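Local coordinates for hypothetical protein (Parabacteroides merdae, PDB 4OO3) that is a putative oxidoreductase that probably binds NAD or NADP through a Rossmann-fold domain, at residues Q235-D238 / D242-L245. Numbering follows the deposited sequence.
Sequences QIID and DIEL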
ATOM      1  N   GLN A 235       9.533 -15.321   4.982  1.00 40.29           N
ATOM      2  CA  GLN A 235       9.653 -16.449   4.057  1.00 38.90           C
ATOM      3  C   GLN A 235       9.663 -15.929   2.624  1.00 37.67           C
ATOM      4  O   GLN A 235       8.835 -15.092   2.255  1.00 32.38           O
ATOM      5  CB  GLN A 235       8.493 -17.427   4.234  1.00 38.32           C
ATOM      6  CG  GLN A 235       8.401 -18.037   5.625  1.00 41.15           C
ATOM      7  CD  GLN A 235       7.180 -18.915   5.782  1.00 42.14           C
ATOM      8  OE1 GLN A 235       6.824 -19.666   4.878  1.00 46.64           O
ATOM      9  NE2 GLN A 235       6.522 -18.817   6.930  1.00 43.52           N
ATOM     10  N   ILE A 236      10.603 -16.437   1.826  1.00 37.70           N
ATOM     11  CA  ILE A 236      10.718 -16.082   0.417  1.00 37.14           C
ATOM     12  C   ILE A 236       9.617 -16.793  -0.349  1.00 37.72           C
ATOM     13  O   ILE A 236       9.544 -18.013  -0.319  1.00 41.83           O
ATOM     14  CB  ILE A 236      12.093 -16.492  -0.151  1.00 40.00           C
ATOM     15  CG1 ILE A 236      13.203 -15.719   0.574  1.00 41.25           C
ATOM     16  CG2 ILE A 236      12.152 -16.255  -1.656  1.00 39.34           C
ATOM     17  CD1 ILE A 236      14.603 -16.013   0.092  1.00 44.18           C
ATOM     18  N   ILE A 237       8.751 -16.036  -1.018  1.00 37.31           N
ATOM     19  CA  ILE A 237       7.670 -16.623  -1.812  1.00 36.44           C
ATOM     20  C   ILE A 237       8.132 -16.726  -3.264  1.00 39.88           C
ATOM     21  O   ILE A 237       8.494 -15.713  -3.874  1.00 41.51           O
ATOM     22  CB  ILE A 237       6.377 -15.778  -1.752  1.00 36.64           C
ATOM     23  CG1 ILE A 237       5.977 -15.438  -0.302  1.00 35.40           C
ATOM     24  CG2 ILE A 237       5.233 -16.484  -2.475  1.00 35.73           C
ATOM     25  CD1 ILE A 237       5.629 -16.628   0.569  1.00 35.40           C
ATOM     26  N   ASP A 238       8.140 -17.944  -3.808  1.00 39.53           N
ATOM     27  CA  ASP A 238       8.454 -18.172  -5.213  1.00 40.54           C
ATOM     28  C   ASP A 238       7.136 -18.192  -5.975  1.00 41.70           C
ATOM     29  O   ASP A 238       6.372 -19.149  -5.876  1.00 43.67           O
ATOM     30  CB  ASP A 238       9.204 -19.498  -5.393  1.00 45.49           C
ATOM     31  CG  ASP A 238       9.603 -19.767  -6.847  1.00 47.19           C
ATOM     32  OD1 ASP A 238       9.230 -18.984  -7.751  1.00 45.73           O
ATOM     33  OD2 ASP A 238      10.289 -20.781  -7.088  1.00 49.87           O
ATOM     34  N   ASP A 242       4.489 -21.150  -5.600  1.00 39.25           N
ATOM     35  CA  ASP A 242       3.739 -21.032  -4.354  1.00 37.53           C
ATOM     36  C   ASP A 242       2.356 -20.410  -4.503  1.00 37.00           C
ATOM     37  O   ASP A 242       1.563 -20.445  -3.560  1.00 35.03           O
ATOM     38  CB  ASP A 242       4.547 -20.200  -3.353  1.00 39.71           C
ATOM     39  CG  ASP A 242       5.852 -20.872  -2.942  1.00 40.62           C
ATOM     40  OD1 ASP A 242       5.922 -22.114  -2.954  1.00 42.39           O
ATOM     41  OD2 ASP A 242       6.812 -20.145  -2.597  1.00 42.05           O
ATOM     42  N   ILE A 243       2.070 -19.834  -5.668  1.00 36.39           N
ATOM     43  CA  ILE A 243       0.830 -19.094  -5.869  1.00 36.69           C
ATOM     44  C   ILE A 243      -0.030 -19.761  -6.928  1.00 36.35           C
ATOM     45  O   ILE A 243       0.409 -19.974  -8.053  1.00 36.90           O
ATOM     46  CB  ILE A 243       1.086 -17.631  -6.301  1.00 36.46           C
ATOM     47  CG1 ILE A 243       1.952 -16.894  -5.273  1.00 38.24           C
ATOM     48  CG2 ILE A 243      -0.229 -16.892  -6.506  1.00 34.59           C
ATOM     49  CD1 ILE A 243       1.288 -16.682  -3.926  1.00 40.09           C
ATOM     50  N   GLU A 244      -1.264 -20.065  -6.547  1.00 36.79           N
ATOM     51  CA  GLU A 244      -2.270 -20.584  -7.454  1.00 39.31           C
ATOM     52  C   GLU A 244      -3.511 -19.721  -7.299  1.00 39.99           C
ATOM     53  O   GLU A 244      -4.079 -19.642  -6.209  1.00 38.38           O
ATOM     54  CB  GLU A 244      -2.605 -22.039  -7.099  1.00 39.49           C
ATOM     55  CG  GLU A 244      -3.561 -22.724  -8.072  1.00 42.18           C
ATOM     56  CD  GLU A 244      -4.122 -24.045  -7.551  1.00 42.64           C
ATOM     57  OE1 GLU A 244      -3.648 -24.562  -6.517  1.00 40.96           O
ATOM     58  OE2 GLU A 244      -5.056 -24.569  -8.184  1.00 45.97           O
ATOM     59  N   LEU A 245      -3.944 -19.077  -8.376  1.00 42.33           N
ATOM     60  CA  LEU A 245      -5.181 -18.304  -8.308  1.00 42.66           C
ATOM     61  C   LEU A 245      -6.367 -19.229  -8.436  1.00 44.43           C
ATOM     62  O   LEU A 245      -6.370 -20.138  -9.262  1.00 46.74           O
ATOM     63  CB  LEU A 245      -5.242 -17.209  -9.373  1.00 43.95           C
ATOM     64  CG  LEU A 245      -4.465 -15.958  -8.971  1.00 44.58           C
ATOM     65  CD1 LEU A 245      -3.019 -16.049  -9.432  1.00 44.94           C
ATOM     66  CD2 LEU A 245      -5.137 -14.720  -9.527  1.00 46.70           C
TER
HETATM   67  O   HOH W   1       8.305 -20.229   0.504  1.00 44.10           O
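The side chain of Asp242 lies back over the backbone of Ile237 and Asp238. Its carboxylate oxygen OD2 takes a hydrogen bond from the backbone N of Asp238, 2.8 Å away. The N-H comes from above the carboxylate plane, 35° out of it. CG of Asp242 stands anti to its carbonyl carbon and beside its backbone N (chi1 -65°), which carries the carboxylate back toward Asp238. A second bond closes the turn: Asp242 N to Asp238 O, also 2.8 Å. Two bonds therefore join Asp238 and Asp242, one through the carboxylate and one between backbones. Asp238 is the N-cap, and its OD1 accepts a hydrogen bond from the backbone N of Arg240. The turn precedes strand 243-255, an outermost strand of the mixed sheet within this chain, in the C-terminal domain. Next to the polar bonds, CG2 of Ile237 rests 3.9 Å from CB of Asp242. The same methyl lies 4.2 Å from CD1 of Ile243, and both isoleucines also pack on Ile294 of strand 282-294. A water donates to Ile236 O at 2.7 Å and, weakly, to Asp242 OD2. With an alanine here in place of Asp242, the N-H of Asp238 would probably lose this acceptor, and the water its weak second contact. OD1 of Asn422 accepts a hydrogen bond from the backbone N of Ile237, tying the loop to helix 419-439.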